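PDB 6B2L: purine nucleoside phosphorylase from Schistosoma mansoni, which catalyses the reversible phosphorolysis of purine nucleosides such as inosine and guanosine, giving the free purine base and ribose 1-phosphate. Local coordinates for residues A[35-40]-A[114-119]; A[240-245]-A[263-268]. All blocks are in the same frame, centred on the assembly; numbering follows the deposited sequence.

Contact 1: A[35-40]-A[114-119]. With 2IM (piperidin-2-imine), chain I; DMS (dimethyl sulfoxide), chain C.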
ATOM      1  N   SER A  35      23.907   1.259   4.461  0.99 35.92           N
ATOM      2  CA  SER A  35      24.712   0.110   4.052  0.99 42.52           C
ATOM      3  C   SER A  35      26.060   0.564   3.515  0.99 37.55           C
ATOM      4  O   SER A  35      26.112   1.384   2.597  0.99 36.69           O
ATOM      5  CB  SER A  35      23.971  -0.683   2.974  0.99 51.38           C
ATOM      6  OG  SER A  35      22.732  -1.169   3.468  0.99 59.45           O
ATOM      7  N   GLY A  36      27.147   0.038   4.094  1.00 46.71           N
ATOM      8  CA  GLY A  36      28.502   0.428   3.709  1.00 47.54           C
ATOM      9  C   GLY A  36      28.961   1.752   4.287  1.00 41.04           C
ATOM     10  O   GLY A  36      30.067   2.215   3.964  1.00 39.80           O
ATOM     11  N   LEU A  37      28.153   2.363   5.147  1.00 33.12           N
ATOM     12  CA  LEU A  37      28.413   3.697   5.688  1.00 34.41           C
ATOM     13  C   LEU A  37      28.614   3.700   7.205  1.00 37.18           C
ATOM     14  O   LEU A  37      28.408   4.736   7.850  1.00 33.99           O
ATOM     15  CB  LEU A  37      27.261   4.631   5.312  1.00 32.38           C
ATOM     16  CG  LEU A  37      26.937   4.669   3.810  1.00 37.61           C
ATOM     17  CD1 LEU A  37      25.712   5.566   3.565  1.00 41.24           C
ATOM     18  CD2 LEU A  37      28.146   5.122   2.964  1.00 40.99           C
ATOM     19  N   GLY A  38      29.041   2.583   7.792  1.00 33.34           N
ATOM     20  CA  GLY A  38      29.125   2.471   9.235  1.00 35.50           C
ATOM     21  C   GLY A  38      30.516   2.595   9.836  1.00 37.30           C
ATOM     22  O   GLY A  38      30.675   2.321  11.029  1.00 38.75           O
ATOM     23  N   LYS A  39      31.520   3.015   9.069  1.00 35.32           N
ATOM     24  CA  LYS A  39      32.887   3.062   9.598  1.00 38.19           C
ATOM     25  C   LYS A  39      32.983   3.923  10.859  1.00 50.09           C
ATOM     26  O   LYS A  39      33.772   3.625  11.765  1.00 44.05           O
ATOM     27  CB  LYS A  39      33.851   3.587   8.540  1.00 46.95           C
ATOM     28  CG  LYS A  39      35.312   3.510   8.989  1.00 73.48           C
ATOM     29  CD  LYS A  39      36.271   4.199   8.021  1.00 92.43           C
ATOM     30  CE  LYS A  39      37.727   4.038   8.464  1.00 97.82           C
ATOM     31  NZ  LYS A  39      37.991   4.533   9.852  1.00 94.22           N
ATOM     32  N   LEU A  40      32.219   5.014  10.929  1.00 39.77           N
ATOM     33  CA  LEU A  40      32.296   5.885  12.104  1.00 42.52           C
ATOM     34  C   LEU A  40      32.086   5.120  13.406  1.00 45.69           C
ATOM     35  O   LEU A  40      32.709   5.445  14.427  1.00 43.65           O
ATOM     36  CB  LEU A  40      31.265   7.010  11.992  1.00 42.23           C
ATOM     37  CG  LEU A  40      31.192   8.000  13.169  1.00 48.90           C
ATOM     38  CD1 LEU A  40      32.513   8.713  13.384  1.00 69.30           C
ATOM     39  CD2 LEU A  40      30.104   9.013  12.922  1.00 41.89           C
ATOM     40  N   LEU A 114      20.595  11.143  13.987  1.00 22.87           N
ATOM     41  CA  LEU A 114      21.228  11.348  12.682  1.00 20.95           C
ATOM     42  C   LEU A 114      21.154  10.059  11.862  1.00 24.51           C
ATOM     43  O   LEU A 114      21.509   8.995  12.376  1.00 23.69           O
ATOM     44  CB  LEU A 114      22.687  11.778  12.853  1.00 21.54           C
ATOM     45  CG  LEU A 114      22.998  12.902  13.876  1.00 22.25           C
ATOM     46  CD1 LEU A 114      24.525  13.114  14.028  1.00 25.50           C
ATOM     47  CD2 LEU A 114      22.316  14.231  13.416  1.00 25.38           C
ATOM     48  N   ILE A 115      20.736  10.155  10.581  1.00 22.08           N
ATOM     49  CA  ILE A 115      20.471   8.979   9.728  1.00 21.04           C
ATOM     50  C   ILE A 115      21.114   9.142   8.348  1.00 27.93           C
ATOM     51  O   ILE A 115      21.031  10.218   7.753  1.00 24.56           O
ATOM     52  CB  ILE A 115      18.955   8.760   9.562  1.00 23.01           C
ATOM     53  CG1 ILE A 115      18.268   8.650  10.928  1.00 24.94           C
ATOM     54  CG2 ILE A 115      18.699   7.480   8.727  1.00 28.34           C
ATOM     55  CD1 ILE A 115      16.719   8.627  10.854  1.00 25.85           C
ATOM     56  N   THR A 116      21.765   8.079   7.834  1.00 26.11           N
ATOM     57  CA  THR A 116      22.207   8.054   6.433  1.00 24.02           C
ATOM     58  C   THR A 116      21.570   6.863   5.712  1.00 25.20           C
ATOM     59  O   THR A 116      21.136   5.889   6.345  1.00 23.65           O
ATOM     60  CB  THR A 116      23.746   8.005   6.287  1.00 28.40           C
ATOM     61  OG1 THR A 116      24.272   6.791   6.877  1.00 27.18           O
ATOM     62  CG2 THR A 116      24.403   9.244   6.955  1.00 27.07           C
ATOM     63  N   ASN A 117      21.463   6.973   4.379  1.00 23.64           N
ATOM     64  CA  ASN A 117      20.946   5.878   3.551  1.00 22.37           C
ATOM     65  C   ASN A 117      21.527   5.985   2.142  1.00 26.57           C
ATOM     66  O   ASN A 117      22.111   7.001   1.767  1.00 22.38           O
ATOM     67  CB  ASN A 117      19.401   5.864   3.486  1.00 21.88           C
ATOM     68  CG  ASN A 117      18.809   7.098   2.824  1.00 21.96           C
ATOM     69  OD1 ASN A 117      19.081   7.393   1.663  1.00 25.96           O
ATOM     70  ND2 ASN A 117      17.901   7.760   3.538  1.00 24.66           N
ATOM     71  N   LEU A 118      21.409   4.892   1.377  1.00 23.00           N
ATOM     72  CA  LEU A 118      21.683   4.876  -0.062  1.00 20.74           C
ATOM     73  C   LEU A 118      20.373   4.980  -0.841  1.00 23.61           C
ATOM     74  O   LEU A 118      19.376   4.324  -0.507  1.00 26.98           O
ATOM     75  CB  LEU A 118      22.424   3.602  -0.450  1.00 26.23           C
ATOM     76  CG  LEU A 118      23.893   3.552  -0.007  1.00 43.53           C
ATOM     77  CD1 LEU A 118      24.284   2.124   0.286  1.00 51.62           C
ATOM     78  CD2 LEU A 118      24.780   4.142  -1.084  1.00 69.41           C
ATOM     79  N   ALA A 119      20.358   5.822  -1.875  1.00 23.65           N
ATOM     80  CA  ALA A 119      19.121   6.100  -2.597  1.00 21.04           C
ATOM     81  C   ALA A 119      19.364   6.175  -4.101  1.00 22.45           C
ATOM     82  O   ALA A 119      20.483   6.430  -4.573  1.00 22.54           O
ATOM     83  CB  ALA A 119      18.491   7.409  -2.128  1.00 22.03           C
TER
HETATM   84  N2  2IM I 308      18.562   2.832  -7.155  0.97 26.33           N
HETATM   85  C1  2IM I 308      18.634   2.573  -5.935  0.97 28.62           C
HETATM   86  N1  2IM I 308      17.426   2.409  -5.188  0.97 23.26           N
HETATM   87  C4  2IM I 308      17.382   2.154  -3.766  0.97 23.70           C
HETATM   88  C5  2IM I 308      18.729   1.768  -3.154  0.97 31.79           C
HETATM   89  C3  2IM I 308      19.883   2.543  -3.741  0.97 30.52           C
HETATM   90  C2  2IM I 308      19.984   2.432  -5.245  0.97 25.94           C
HETATM   91  S   DMS C 302      20.359   1.823   3.242  0.93 43.43           S
HETATM   92  O   DMS C 302      21.421   2.870   3.218  0.93 71.17           O
HETATM   93  C1  DMS C 302      20.394   0.883   4.778  0.93 43.19           C
HETATM   94  C2  DMS C 302      18.707   2.477   3.097  0.93 37.06           C
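The oxygen of a dimethyl sulfoxide molecule, probably carried over from the crystallisation liquor, is gripped by two backbone amides, one from each segment. L118 N donates to the DMS O over 2.7 Å. S35 N reaches the same DMS O over a longer 3.2 Å. N117 borders this small site through its CB, 3.5 Å from the DMS C2. The N117 amide points away from the DMS, to the hydroxyls of S241 (OD1) and T223 (ND2), its CG sitting between the backbone N and the carbonyl carbon (chi1 64°). R86 and S222 touch N117 as well, which is consistent with the DMS occupying the phosphate pocket known from trimeric purine nucleoside phosphorylases. That pocket is built on the glycine-rich loop that leaves strand 29-31 and turns over the neighbouring parallel strand 112-121.

Deeper in the protein, L37 lays its CD1 branch over T116, 3.8 Å from the hydroxyl OG1, and the two side chains cross obliquely. The same methyl lies 4.5 Å from L118 CG, so L37 touches both T116 and L118 on one side of the strand. T116 OG1 is buried yet satisfied, bonding to G34 N and to the hydroxyl of the modified cysteine at position 33; this ties the strand to the root of the loop. L273 of helix 259-283 packs on L37, and F277 on T116. Next to that root, L118 CD1 lies 3.9 Å from S35 CB.

Contact 2: A[240-245]-A[263-268]; sequences VSLIAN and LAVAEK. With 2IM (piperidin-2-imine), chain I.
Strand 240-245 and helix 263-268 run closer to antiparallel than parallel, 134° between their directions, with axes 8.2 Å apart at closest approach. The backbones draw together toward the end of the strand: the CA of L242 is 7.6 Å from that of A266, but the CA of A244 comes to 5.9 Å from that of V265. A244 also departs from extended geometry (psi -28°), and as a result the successive carbonyls of I243 and A244 both face the helix.

V265 carries most of the contact. Its CG1 methyl, anti to the backbone N (chi1 -179°), lies 3.7 Å from I243 O, and its CG2 methyl stands 3.7 Å from A244 O, so the forked side chain spans two neighbouring peptide groups. A244 O takes a hydrogen bond from S128 OG, whose residue also packs on V265. Two residues earlier on the strand, L242 sends its CD2 branch against the helix backbone, 3.9 Å from A266 CA, and brings CG beside V265 CG1. L37 closes over both L242 and A266.

Beyond the packing, N245 accepts a hydrogen bond through OD1 from N2 of the bound piperidin-2-imine at 2.8 Å, while A244 CB rests against C2 of its ring. D250 and S247 bond N245 ND2 and so fix how the amide is turned. With E203 OE2 also bonded to the ligand, the arrangement is consistent with the purine-base site of trimeric purine nucleoside phosphorylases, set where a central strand of the alpha/beta fold ends beside the first turns of the long C-terminal helix 259-283.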
ATOM      1  N   VAL A 240      20.274  12.069   5.567  1.00 23.66           N
ATOM      2  CA  VAL A 240      21.085  12.387   4.389  1.00 21.69           C
ATOM      3  C   VAL A 240      21.158  11.141   3.508  1.00 24.17           C
ATOM      4  O   VAL A 240      21.534  10.065   3.983  1.00 24.54           O
ATOM      5  CB  VAL A 240      22.494  12.858   4.779  1.00 24.79           C
ATOM      6  CG1 VAL A 240      23.325  13.209   3.526  1.00 29.85           C
ATOM      7  CG2 VAL A 240      22.420  14.105   5.707  1.00 26.62           C
ATOM      8  N   SER A 241      20.779  11.285   2.244  1.00 21.57           N
ATOM      9  CA  SER A 241      20.901  10.224   1.240  1.00 20.70           C
ATOM     10  C   SER A 241      22.204  10.380   0.447  1.00 21.90           C
ATOM     11  O   SER A 241      22.556  11.495   0.017  1.00 24.05           O
ATOM     12  CB  SER A 241      19.738  10.254   0.243  1.00 21.30           C
ATOM     13  OG  SER A 241      18.518   9.830   0.817  1.00 22.25           O
ATOM     14  N   LEU A 242      22.915   9.251   0.244  1.00 21.95           N
ATOM     15  CA  LEU A 242      23.982   9.136  -0.750  1.00 25.27           C
ATOM     16  C   LEU A 242      23.394   8.569  -2.043  1.00 23.43           C
ATOM     17  O   LEU A 242      22.750   7.503  -2.024  1.00 22.95           O
ATOM     18  CB  LEU A 242      25.107   8.228  -0.244  1.00 25.35           C
ATOM     19  CG  LEU A 242      26.168   7.834  -1.270  1.00 22.63           C
ATOM     20  CD1 LEU A 242      26.908   9.069  -1.821  1.00 26.89           C
ATOM     21  CD2 LEU A 242      27.160   6.916  -0.575  1.00 24.49           C
ATOM     22  N   ILE A 243      23.598   9.274  -3.159  1.00 22.24           N
ATOM     23  CA  ILE A 243      23.017   8.874  -4.444  1.00 22.23           C
ATOM     24  C   ILE A 243      23.883   7.809  -5.100  1.00 22.07           C
ATOM     25  O   ILE A 243      25.041   8.060  -5.446  1.00 23.77           O
ATOM     26  CB  ILE A 243      22.854  10.082  -5.379  1.00 24.13           C
ATOM     27  CG1 ILE A 243      22.025  11.181  -4.689  1.00 23.10           C
ATOM     28  CG2 ILE A 243      22.208   9.652  -6.690  1.00 26.56           C
ATOM     29  CD1 ILE A 243      20.655  10.708  -4.195  1.00 26.78           C
ATOM     30  N   ALA A 244      23.307   6.615  -5.320  1.00 21.87           N
ATOM     31  CA  ALA A 244      24.053   5.526  -5.945  1.00 22.37           C
ATOM     32  C   ALA A 244      24.052   5.604  -7.469  1.00 21.33           C
ATOM     33  O   ALA A 244      25.005   5.151  -8.103  1.00 25.59           O
ATOM     34  CB  ALA A 244      23.492   4.176  -5.501  1.00 28.68           C
ATOM     35  N   ASN A 245      23.015   6.197  -8.063  1.00 22.90           N
ATOM     36  CA  ASN A 245      22.765   6.157  -9.509  1.00 20.43           C
ATOM     37  C   ASN A 245      21.644   7.150  -9.774  1.00 27.67           C
ATOM     38  O   ASN A 245      20.927   7.529  -8.842  1.00 25.24           O
ATOM     39  CB  ASN A 245      22.368   4.754  -9.973  1.00 23.40           C
ATOM     40  CG  ASN A 245      20.958   4.361  -9.504  1.00 28.08           C
ATOM     41  OD1 ASN A 245      20.725   4.139  -8.318  1.00 27.08           O
ATOM     42  ND2 ASN A 245      20.019   4.295 -10.436  1.00 25.80           N
ATOM     43  N   LEU A 263      27.110  -0.681  -3.553  1.00 26.14           N
ATOM     44  CA  LEU A 263      28.102  -0.741  -2.482  1.00 25.13           C
ATOM     45  C   LEU A 263      29.423  -0.116  -2.900  1.00 24.49           C
ATOM     46  O   LEU A 263      30.169   0.354  -2.040  1.00 25.62           O
ATOM     47  CB  LEU A 263      28.363  -2.176  -2.041  1.00 25.23           C
ATOM     48  CG  LEU A 263      27.245  -2.901  -1.270  1.00 41.57           C
ATOM     49  CD1 LEU A 263      27.711  -4.275  -0.805  1.00 58.82           C
ATOM     50  CD2 LEU A 263      26.777  -2.080  -0.067  1.00 45.22           C
ATOM     51  N   ALA A 264      29.753  -0.131  -4.197  1.00 24.46           N
ATOM     52  CA  ALA A 264      30.997   0.515  -4.631  1.00 24.88           C
ATOM     53  C   ALA A 264      30.925   2.027  -4.498  1.00 25.32           C
ATOM     54  O   ALA A 264      31.942   2.672  -4.177  1.00 26.62           O
ATOM     55  CB  ALA A 264      31.314   0.124  -6.073  1.00 29.30           C
ATOM     56  N   VAL A 265      29.755   2.621  -4.766  1.00 24.48           N
ATOM     57  CA  VAL A 265      29.581   4.050  -4.481  1.00 27.83           C
ATOM     58  C   VAL A 265      29.711   4.328  -2.990  1.00 29.61           C
ATOM     59  O   VAL A 265      30.341   5.312  -2.581  1.00 26.71           O
ATOM     60  CB  VAL A 265      28.238   4.557  -5.029  1.00 27.32           C
ATOM     61  CG1 VAL A 265      28.087   6.042  -4.732  1.00 27.75           C
ATOM     62  CG2 VAL A 265      28.220   4.344  -6.514  1.00 28.17           C
ATOM     63  N   ALA A 266      29.120   3.473  -2.149  1.00 24.92           N
ATOM     64  CA  ALA A 266      29.257   3.653  -0.706  1.00 27.11           C
ATOM     65  C   ALA A 266      30.719   3.670  -0.303  1.00 24.76           C
ATOM     66  O   ALA A 266      31.142   4.525   0.484  1.00 24.98           O
ATOM     67  CB  ALA A 266      28.517   2.539   0.042  1.00 26.38           C
ATOM     68  N   GLU A 267      31.518   2.738  -0.832  1.00 24.85           N
ATOM     69  CA  GLU A 267      32.922   2.685  -0.443  1.00 26.37           C
ATOM     70  C   GLU A 267      33.659   3.942  -0.892  1.00 26.71           C
ATOM     71  O   GLU A 267      34.537   4.445  -0.180  1.00 29.51           O
ATOM     72  CB  GLU A 267      33.580   1.437  -1.026  1.00 33.60           C
ATOM     73  CG  GLU A 267      35.059   1.296  -0.669  1.00 63.54           C
ATOM     74  CD  GLU A 267      35.309   1.400   0.822  1.00100.53           C
ATOM     75  OE1 GLU A 267      34.433   0.974   1.604  1.00117.90           O
ATOM     76  OE2 GLU A 267      36.376   1.920   1.211  1.00107.06           O
ATOM     77  N   LYS A 268      33.292   4.473  -2.063  1.00 26.01           N
ATOM     78  CA  LYS A 268      33.950   5.670  -2.595  1.00 26.83           C
ATOM     79  C   LYS A 268      33.689   6.915  -1.736  1.00 26.68           C
ATOM     80  O   LYS A 268      34.553   7.804  -1.658  1.00 28.02           O
ATOM     81  CB  LYS A 268      33.499   5.898  -4.043  1.00 66.30           C
ATOM     82  CG  LYS A 268      34.078   7.134  -4.725  1.00 85.41           C
ATOM     83  CD  LYS A 268      33.603   7.253  -6.174  1.00101.68           C
ATOM     84  CE  LYS A 268      32.985   8.621  -6.456  1.00101.42           C
ATOM     85  NZ  LYS A 268      32.604   8.800  -7.884  1.00 82.02           N
TER
HETATM   86  N2  2IM I 308      18.562   2.832  -7.155  0.97 26.33           N
HETATM   87  C1  2IM I 308      18.634   2.573  -5.935  0.97 28.62           C
HETATM   88  N1  2IM I 308      17.426   2.409  -5.188  0.97 23.26           N
HETATM   89  C4  2IM I 308      17.382   2.154  -3.766  0.97 23.70           C
HETATM   90  C5  2IM I 308      18.729   1.768  -3.154  0.97 31.79           C
HETATM   91  C3  2IM I 308      19.883   2.543  -3.741  0.97 30.52           C
HETATM   92  C2  2IM I 308      19.984   2.432  -5.245  0.97 25.94           C

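In the fold
Contacts 1 and 2 follow one another along the chain, the first closing before the second opens, yet their centres lie only about 9 Å apart. They share the central sheet: strands 112-121 and 236-246 are parallel neighbours, joined by a probable hydrogen bond of 2.8 Å from L242 N to N117 O. Packing continues across the seam, with L118 CD2 3.7 Å from L242 CD2 and S35 O 3.7 Å from A266 CB. Helix 259-283 supplies one side of contact 2 and also packs on L37 and T116 of contact 1. Contact 1 frames the probable phosphate pocket and contact 2 the probable base pocket; piperidin-2-imine touches both, consistent with adjoining parts of one active site.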